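Local coordinates for protein ribonucleoside-diphosphate reductase subunit beta (Clostridium botulinum, PDB 6ZJK) that forms the di-iron R2 subunit of a ribonucleotide reductase, which reduces ribonucleoside diphosphates to deoxyribonucleoside diphosphates, and probably supplies the oxidising equivalent for that reaction, at residues S57-F62 with A123-S128; H191-A196 with K250-E255; L244-I249 with L311-L316. All coordinates share one frame; numbering follows the deposited sequence.

Interaction 1: residues S57-F62 with A123-S128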
loop_
_atom_site.group_PDB
_atom_site.type_symbol
_atom_site.label_atom_id
_atom_site.label_comp_id
_atom_site.label_asym_id
_atom_site.label_seq_id
_atom_site.Cartn_x
_atom_site.Cartn_y
_atom_site.Cartn_z
ATOM N N SER A 57 -2.831 -1.297 21.115
ATOM C CA SER A 57 -4.022 -2.131 20.992
ATOM C C SER A 57 -5.061 -1.500 20.060
ATOM O O SER A 57 -5.753 -2.209 19.316
ATOM C CB SER A 57 -4.591 -2.370 22.397
ATOM O OG SER A 57 -5.259 -3.612 22.510
ATOM N N TRP A 58 -5.107 -0.168 19.939
ATOM C CA TRP A 58 -6.065 0.454 19.034
ATOM C C TRP A 58 -5.826 0.081 17.575
ATOM O O TRP A 58 -6.745 0.219 16.763
ATOM C CB TRP A 58 -6.053 1.977 19.214
ATOM C CG TRP A 58 -4.694 2.608 19.222
ATOM C CD1 TRP A 58 -3.952 2.989 20.333
ATOM C CD2 TRP A 58 -3.917 2.967 18.078
ATOM N NE1 TRP A 58 -2.758 3.545 19.924
ATOM C CE2 TRP A 58 -2.714 3.541 18.548
ATOM C CE3 TRP A 58 -4.123 2.866 16.694
ATOM C CZ2 TRP A 58 -1.729 4.009 17.676
ATOM C CZ3 TRP A 58 -3.138 3.321 15.837
ATOM C CH2 TRP A 58 -1.968 3.888 16.319
ATOM N N ALA A 59 -4.639 -0.364 17.230
ATOM C CA ALA A 59 -4.324 -0.783 15.880
ATOM C C ALA A 59 -5.221 -1.888 15.362
ATOM O O ALA A 59 -5.617 -1.879 14.250
ATOM C CB ALA A 59 -2.901 -1.187 15.788
ATOM N N SER A 60 -5.580 -2.817 16.197
ATOM C CA SER A 60 -6.417 -3.906 15.805
ATOM C C SER A 60 -7.735 -3.519 15.263
ATOM O O SER A 60 -8.113 -3.999 14.254
ATOM C CB SER A 60 -6.631 -4.874 16.958
ATOM O OG SER A 60 -5.423 -5.272 17.484
ATOM N N ASP A 61 -8.472 -2.686 15.964
ATOM C CA ASP A 61 -9.753 -2.277 15.462
ATOM C C ASP A 61 -9.668 -1.421 14.205
ATOM O O ASP A 61 -10.493 -1.509 13.410
ATOM C CB ASP A 61 -10.566 -1.585 16.522
ATOM C CG ASP A 61 -10.742 -2.430 17.730
ATOM O OD1 ASP A 61 -11.572 -3.312 17.656
ATOM O OD2 ASP A 61 -10.019 -2.242 18.725
ATOM N N PHE A 62 -8.628 -0.634 14.071
ATOM C CA PHE A 62 -8.453 0.190 12.913
ATOM C C PHE A 62 -8.253 -0.692 11.671
ATOM O O PHE A 62 -8.758 -0.379 10.646
ATOM C CB PHE A 62 -7.314 1.189 13.042
ATOM C CG PHE A 62 -7.576 2.322 13.999
ATOM C CD1 PHE A 62 -8.625 2.312 14.848
ATOM C CD2 PHE A 62 -6.735 3.354 14.055
ATOM C CE1 PHE A 62 -8.830 3.353 15.715
ATOM C CE2 PHE A 62 -6.913 4.380 14.898
ATOM C CZ PHE A 62 -7.956 4.383 15.744
ATOM N N ALA A 123 7.030 0.405 14.671
ATOM C CA ALA A 123 5.931 -0.438 15.134
ATOM C C ALA A 123 5.243 -1.036 13.913
ATOM O O ALA A 123 4.519 -0.324 13.208
ATOM C CB ALA A 123 4.929 0.377 15.947
ATOM N N ALA A 124 5.432 -2.342 13.683
ATOM C CA ALA A 124 4.913 -2.965 12.467
ATOM C C ALA A 124 3.399 -2.849 12.367
ATOM O O ALA A 124 2.859 -2.736 11.262
ATOM C CB ALA A 124 5.318 -4.440 12.405
ATOM N N GLU A 125 2.697 -2.870 13.495
ATOM C CA GLU A 125 1.244 -2.789 13.420
ATOM C C GLU A 125 0.791 -1.409 12.940
ATOM O O GLU A 125 -0.266 -1.299 12.309
ATOM C CB GLU A 125 0.609 -3.126 14.780
ATOM C CG GLU A 125 0.900 -2.121 15.919
ATOM C CD GLU A 125 2.112 -2.498 16.769
ATOM O OE1 GLU A 125 3.101 -3.026 16.214
ATOM O OE2 GLU A 125 2.082 -2.256 18.002
ATOM N N VAL A 126 1.594 -0.360 13.173
ATOM C CA VAL A 126 1.302 0.963 12.628
ATOM C C VAL A 126 1.682 1.049 11.147
ATOM O O VAL A 126 1.001 1.721 10.363
ATOM C CB VAL A 126 1.996 2.064 13.458
ATOM C CG1 VAL A 126 1.743 3.493 12.827
ATOM C CG2 VAL A 126 1.507 2.031 14.907
ATOM N N SER A 127 2.826 0.461 10.777
ATOM C CA SER A 127 3.216 0.411 9.362
ATOM C C SER A 127 2.198 -0.336 8.503
ATOM O O SER A 127 1.965 0.034 7.345
ATOM C CB SER A 127 4.599 -0.208 9.215
ATOM O OG SER A 127 5.574 0.764 9.553
ATOM N N SER A 128 1.628 -1.420 9.021
ATOM C CA SER A 128 0.541 -2.067 8.298
ATOM C C SER A 128 -0.580 -1.084 8.002
ATOM O O SER A 128 -1.103 -1.042 6.887
ATOM C CB SER A 128 0.004 -3.248 9.082
ATOM O OG SER A 128 0.998 -4.244 9.161
#
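Glu125 meets Ala59 where the two backbones lie nearest, with their CA atoms 6.4 Å apart. The methyl of Ala59 rests against the aliphatic root of the glutamate, CB of Ala59 lying 3.9 Å from CG of Glu125 and 4.1 Å from its CB. Glu125 sits in the opening turn of helix 124-151, just after Ala123 at the N-cap. Its CG stands between the backbone N and the carbonyl carbon (chi1 66°), and a bend at chi2 (-93°) turns the carboxylate off the line of the chain. There OE1 is hydrogen-bonded to Thr37 OG1 and OE2 to the backbone N atoms of Lys55 and Tyr56.

Val126, next along, offers CG2 to the benzo part of the Trp58 indole: CG2 of Val126 approaches CH2 of Trp58 to 4.2 Å, at a slant to the ring. Because no hydrogen bond crosses between 57-62 and 123-128, carbon packing alone joins the two segments directly. The buried acid is satisfied by a hydroxyl and two N-H groups, and its place at a helix N-terminus would probably support a negative charge.

Interaction 2: residues H191-A196 with K250-E255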
loop_
_atom_site.group_PDB
_atom_site.type_symbol
_atom_site.label_atom_id
_atom_site.label_comp_id
_atom_site.label_asym_id
_atom_site.label_seq_id
_atom_site.Cartn_x
_atom_site.Cartn_y
_atom_site.Cartn_z
ATOM N N HIS A 191 12.813 16.858 13.664
ATOM C CA HIS A 191 11.888 17.987 13.606
ATOM C C HIS A 191 11.183 18.045 12.256
ATOM O O HIS A 191 9.971 18.295 12.192
ATOM C CB HIS A 191 12.622 19.290 13.895
ATOM C CG HIS A 191 13.069 19.412 15.316
ATOM N ND1 HIS A 191 14.338 19.057 15.725
ATOM C CD2 HIS A 191 12.404 19.785 16.436
ATOM C CE1 HIS A 191 14.447 19.245 17.027
ATOM N NE2 HIS A 191 13.287 19.683 17.483
ATOM N N ASN A 192 11.922 17.817 11.165
ATOM C CA ASN A 192 11.290 17.721 9.855
ATOM C C ASN A 192 10.280 16.585 9.804
ATOM O O ASN A 192 9.263 16.683 9.103
ATOM C CB ASN A 192 12.347 17.539 8.768
ATOM C CG ASN A 192 13.237 18.756 8.614
ATOM O OD1 ASN A 192 12.858 19.865 8.989
ATOM N ND2 ASN A 192 14.412 18.562 8.028
ATOM N N PHE A 193 10.527 15.529 10.544
ATOM C CA PHE A 193 9.643 14.383 10.561
ATOM C C PHE A 193 8.329 14.723 11.225
ATOM O O PHE A 193 7.298 14.413 10.691
ATOM C CB PHE A 193 10.350 13.201 11.218
ATOM C CG PHE A 193 9.510 11.980 11.365
ATOM C CD1 PHE A 193 9.287 11.151 10.311
ATOM C CD2 PHE A 193 8.982 11.651 12.572
ATOM C CE1 PHE A 193 8.517 10.023 10.449
ATOM C CE2 PHE A 193 8.204 10.536 12.724
ATOM C CZ PHE A 193 7.978 9.715 11.660
ATOM N N LEU A 194 8.370 15.390 12.369
ATOM C CA LEU A 194 7.168 15.767 13.091
ATOM C C LEU A 194 6.352 16.843 12.392
ATOM O O LEU A 194 5.158 16.844 12.465
ATOM C CB LEU A 194 7.491 16.195 14.502
ATOM C CG LEU A 194 8.067 15.148 15.438
ATOM C CD1 LEU A 194 8.488 15.776 16.741
ATOM C CD2 LEU A 194 7.099 14.019 15.685
ATOM N N ARG A 195 7.017 17.757 11.704
ATOM C CA ARG A 195 6.319 18.785 10.956
ATOM C C ARG A 195 5.593 18.111 9.781
ATOM O O ARG A 195 4.491 18.446 9.469
ATOM C CB ARG A 195 7.265 19.885 10.504
ATOM C CG ARG A 195 7.809 20.751 11.615
ATOM C CD ARG A 195 8.466 22.020 11.102
ATOM N NE ARG A 195 9.909 21.881 11.010
ATOM C CZ ARG A 195 10.755 22.237 11.967
ATOM N NH1 ARG A 195 10.312 22.755 13.089
ATOM N NH2 ARG A 195 12.048 22.063 11.811
ATOM N N ALA A 196 6.173 17.079 9.224
ATOM C CA ALA A 196 5.514 16.379 8.159
ATOM C C ALA A 196 4.303 15.609 8.640
ATOM O O ALA A 196 3.371 15.440 7.924
ATOM C CB ALA A 196 6.452 15.467 7.466
ATOM N N LYS A 250 -0.328 11.271 19.261
ATOM C CA LYS A 250 -0.477 11.110 20.703
ATOM C C LYS A 250 0.622 10.209 21.276
ATOM O O LYS A 250 1.149 10.476 22.365
ATOM C CB LYS A 250 -1.862 10.520 21.006
ATOM C CG LYS A 250 -2.112 10.167 22.478
ATOM C CD LYS A 250 -3.575 9.760 22.728
ATOM C CE LYS A 250 -3.780 9.190 24.165
ATOM N NZ LYS A 250 -4.662 7.931 24.329
ATOM N N GLU A 251 0.935 9.118 20.573
ATOM C CA GLU A 251 1.979 8.218 21.060
ATOM C C GLU A 251 3.363 8.839 20.901
ATOM O O GLU A 251 4.211 8.703 21.789
ATOM C CB GLU A 251 1.915 6.866 20.344
ATOM C CG GLU A 251 0.575 6.110 20.394
ATOM C CD GLU A 251 0.123 5.707 21.801
ATOM O OE1 GLU A 251 0.874 5.926 22.779
ATOM O OE2 GLU A 251 -1.001 5.167 21.927
ATOM N N LEU A 252 3.600 9.567 19.805
ATOM C CA LEU A 252 4.896 10.219 19.622
ATOM C C LEU A 252 5.175 11.232 20.722
ATOM O O LEU A 252 6.325 11.382 21.152
ATOM C CB LEU A 252 4.970 10.907 18.261
ATOM C CG LEU A 252 5.170 10.002 17.039
ATOM C CD1 LEU A 252 5.005 10.804 15.742
ATOM C CD2 LEU A 252 6.530 9.320 17.086
ATOM N N LYS A 253 4.147 11.981 21.146
ATOM C CA LYS A 253 4.237 12.937 22.244
ATOM C C LYS A 253 4.629 12.244 23.545
ATOM O O LYS A 253 5.432 12.776 24.317
ATOM C CB LYS A 253 2.917 13.681 22.441
ATOM C CG LYS A 253 3.040 14.755 23.516
ATOM C CD LYS A 253 1.931 15.801 23.479
ATOM C CE LYS A 253 1.685 16.360 24.890
ATOM N NZ LYS A 253 2.639 17.441 25.257
ATOM N N ASN A 254 3.944 11.134 23.816
ATOM C CA ASN A 254 4.167 10.434 25.080
ATOM C C ASN A 254 5.578 9.851 25.170
ATOM O O ASN A 254 6.202 9.901 26.238
ATOM C CB ASN A 254 3.128 9.327 25.261
ATOM C CG ASN A 254 3.334 8.550 26.555
ATOM O OD1 ASN A 254 3.389 7.318 26.564
ATOM N ND2 ASN A 254 3.457 9.274 27.651
ATOM N N GLU A 255 6.117 9.342 24.052
ATOM C CA GLU A 255 7.398 8.639 24.038
ATOM C C GLU A 255 8.593 9.540 23.706
ATOM O O GLU A 255 9.735 9.059 23.729
ATOM C CB GLU A 255 7.350 7.474 23.037
ATOM C CG GLU A 255 6.277 6.394 23.314
ATOM C CD GLU A 255 6.093 5.422 22.126
ATOM O OE1 GLU A 255 6.796 5.576 21.105
ATOM O OE2 GLU A 255 5.240 4.502 22.203
#
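Leu194 and Leu252 mark the closest approach of the two backbones, and their CA atoms are still 8.9 Å apart. Both segments are helical throughout and run in roughly opposite directions: 191-196 is an early turn of helix 190-220, and 250-255 belongs to the last turns of helix 225-255. Regular i to i+4 bonds keep each in shape, for instance Arg195 N to His191 O at 3.0 Å and Glu255 N to Glu251 O, also at 3.0 Å. At such a spacing the backbones cannot touch, and side chains must bridge the gap.

A single methyl, CD1 of Leu252, does the bridging from its side. With chi2 at 171° it is the branch that continues the leucine chain, so it projects farthest toward the other helix. CD2 of Leu194, the side branch of that residue, comes to 3.8 Å from CD1 of Leu252, the two leucines sliding past one another in opposite senses. The neighbouring Phe193 reaches the same methyl from an adjacent position. Its CG lies opposite the backbone N (chi1 177°), which swings the ring across the helix surface until CE2 of Phe193 is 4.4 Å from CD1 of Leu252, an oblique approach.

Other parts of the fold close round this trio: the Phe193 ring meets that of Phe184 with the planes at about 60°, and Leu194 also packs on Leu264 and Phe268 of helix 262-287.

All three touching residues are buried, and no hydrogen bond crosses between the segments. The chemistry is therefore that of a small apolar patch within the larger core, between two antiparallel helices of an all-helical R2 fold, held by dispersion and the exclusion of water.

Interaction 3: residues L244-I249 with L311-L316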
loop_
_atom_site.group_PDB
_atom_site.type_symbol
_atom_site.label_atom_id
_atom_site.label_comp_id
_atom_site.label_asym_id
_atom_site.label_seq_id
_atom_site.Cartn_x
_atom_site.Cartn_y
_atom_site.Cartn_z
ATOM N N LEU A 244 -6.236 7.815 12.645
ATOM C CA LEU A 244 -4.918 7.179 12.632
ATOM C C LEU A 244 -3.827 8.184 12.985
ATOM O O LEU A 244 -3.029 7.953 13.903
ATOM C CB LEU A 244 -4.645 6.527 11.270
ATOM C CG LEU A 244 -3.279 5.877 10.982
ATOM C CD1 LEU A 244 -2.955 4.820 12.024
ATOM C CD2 LEU A 244 -3.257 5.250 9.610
ATOM N N PHE A 245 -3.813 9.316 12.302
ATOM C CA PHE A 245 -2.826 10.345 12.579
ATOM C C PHE A 245 -3.002 10.978 13.978
ATOM O O PHE A 245 -2.082 11.300 14.598
ATOM C CB PHE A 245 -2.683 11.363 11.448
ATOM C CG PHE A 245 -1.716 10.931 10.378
ATOM C CD1 PHE A 245 -2.043 9.984 9.506
ATOM C CD2 PHE A 245 -0.468 11.440 10.308
ATOM C CE1 PHE A 245 -1.168 9.562 8.575
ATOM C CE2 PHE A 245 0.418 11.012 9.370
ATOM C CZ PHE A 245 0.062 10.078 8.506
ATOM N N GLN A 246 -4.209 11.109 14.449
ATOM C CA GLN A 246 -4.431 11.576 15.822
ATOM C C GLN A 246 -3.707 10.677 16.832
ATOM O O GLN A 246 -3.035 11.159 17.754
ATOM C CB GLN A 246 -5.940 11.629 16.107
ATOM C CG GLN A 246 -6.661 12.842 15.468
ATOM C CD GLN A 246 -8.197 12.792 15.565
ATOM O OE1 GLN A 246 -8.768 11.860 16.151
ATOM N NE2 GLN A 246 -8.873 13.826 15.003
ATOM N N ASN A 247 -3.838 9.362 16.665
ATOM C CA ASN A 247 -3.201 8.415 17.574
ATOM C C ASN A 247 -1.692 8.348 17.384
ATOM O O ASN A 247 -0.945 8.236 18.365
ATOM C CB ASN A 247 -3.821 7.044 17.392
ATOM C CG ASN A 247 -5.079 6.908 18.179
ATOM O OD1 ASN A 247 -5.029 6.511 19.331
ATOM N ND2 ASN A 247 -6.208 7.209 17.579
ATOM N N ILE A 248 -1.215 8.425 16.144
ATOM C CA ILE A 248 0.228 8.436 15.930
ATOM C C ILE A 248 0.854 9.630 16.642
ATOM O O ILE A 248 1.880 9.495 17.319
ATOM C CB ILE A 248 0.566 8.426 14.421
ATOM C CG1 ILE A 248 0.215 7.076 13.774
ATOM C CG2 ILE A 248 2.041 8.681 14.214
ATOM C CD1 ILE A 248 0.504 7.029 12.219
ATOM N N ILE A 249 0.240 10.786 16.559
ATOM C CA ILE A 249 0.773 11.959 17.207
ATOM C C ILE A 249 0.739 11.837 18.739
ATOM O O ILE A 249 1.668 12.206 19.406
ATOM C CB ILE A 249 0.023 13.217 16.789
ATOM C CG1 ILE A 249 0.431 13.646 15.396
ATOM C CG2 ILE A 249 0.346 14.353 17.715
ATOM C CD1 ILE A 249 -0.590 14.520 14.730
ATOM N N LEU A 311 -7.707 20.655 16.299
ATOM C CA LEU A 311 -6.684 20.977 17.286
ATOM C C LEU A 311 -7.024 20.376 18.644
ATOM O O LEU A 311 -6.150 19.811 19.316
ATOM C CB LEU A 311 -6.495 22.497 17.393
ATOM C CG LEU A 311 -5.732 23.172 16.241
ATOM C CD1 LEU A 311 -5.528 24.660 16.515
ATOM C CD2 LEU A 311 -4.397 22.523 15.981
ATOM N N VAL A 312 -8.294 20.457 19.051
ATOM C CA VAL A 312 -8.810 19.875 20.290
ATOM C C VAL A 312 -8.449 18.398 20.370
ATOM O O VAL A 312 -8.146 17.868 21.449
ATOM C CB VAL A 312 -10.332 20.089 20.371
ATOM C CG1 VAL A 312 -10.973 19.036 21.263
ATOM C CG2 VAL A 312 -10.644 21.491 20.875
ATOM N N ALA A 313 -8.637 17.736 19.229
ATOM C CA ALA A 313 -8.475 16.287 19.129
ATOM C C ALA A 313 -7.035 15.832 19.323
ATOM O O ALA A 313 -6.810 14.646 19.589
ATOM C CB ALA A 313 -9.003 15.784 17.792
ATOM N N ILE A 314 -6.059 16.722 19.185
ATOM C CA ILE A 314 -4.683 16.385 19.521
ATOM C C ILE A 314 -4.199 17.176 20.740
ATOM O O ILE A 314 -2.992 17.336 20.943
ATOM C CB ILE A 314 -3.752 16.557 18.310
ATOM C CG1 ILE A 314 -3.889 17.945 17.685
ATOM C CG2 ILE A 314 -4.119 15.535 17.234
ATOM C CD1 ILE A 314 -2.822 18.236 16.672
ATOM N N GLY A 315 -5.127 17.667 21.559
ATOM C CA GLY A 315 -4.783 18.284 22.826
ATOM C C GLY A 315 -4.263 19.701 22.761
ATOM O O GLY A 315 -3.635 20.162 23.716
ATOM N N LEU A 316 -4.567 20.443 21.712
ATOM C CA LEU A 316 -4.053 21.797 21.574
ATOM C C LEU A 316 -5.196 22.804 21.643
ATOM O O LEU A 316 -6.345 22.485 21.324
ATOM C CB LEU A 316 -3.278 21.932 20.258
ATOM C CG LEU A 316 -1.994 21.101 20.183
ATOM C CD1 LEU A 316 -1.419 21.169 18.791
ATOM C CD2 LEU A 316 -0.994 21.644 21.184
#
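Ile314 and Gln246 bury the most surface here, and their CA atoms, 6.1 Å apart, are also the nearest pair of the two backbones. Their side chains cross at about a right angle, with CG2 of Ile314 set 4.1 Å from CG of Gln246. The same isoleucine methyl lies 4.4 Å from CD1 of Ile249, one turn farther along helix 225-255; one branch therefore meets both residues.

Beyond CG the glutamine chain is extended (chi2 171°), which carries its amide to the methyl of Ala313: CB of Ala313 is 3.4 Å from NE2 of Gln246 and 3.8 Å from CD. This is a van der Waals touch. The amide nitrogen finds its hydrogen bond at the hydroxyl of Tyr201 on helix 190-220, a residue on which Ile314 also packs.

Ile314 is presented just as helix 296-313 stops. A Schellman motif closes that helix, with Leu316 N bonded to Leu311 O at 2.9 Å, Gly315 N bonded to Val312 O, and Gly315 at positive phi (78°). The contact thus joins a helix end to the flank of helix 225-255 through mostly carbon-on-carbon contact, while the one polar group involved turns to a third helix for its bond.

Helix 225-255 ties the three contacts together. Interactions 2 and 3 use adjoining segments of it, their centres 11 Å apart, and interaction 1 leans on it from another side, centred 17 Å from interaction 2 and 16 Å from interaction 3. Trp58 makes the link: its NE1 is 3.1 Å from OE2 of Glu251, a probable hydrogen bond, and its CZ2 packs 3.7 Å from CB of Asn247. CG1 of Val126 adds a 3.8 Å touch to CD1 of Ile248. The same helix carries the iron ligands Glu238 and His241, while helix 124-151 supplies Glu137 and His140, helix 190-220 Glu204 and helix 90-118 Asp107. The Gln246 side chain is about 13 Å from an iron(III) ion.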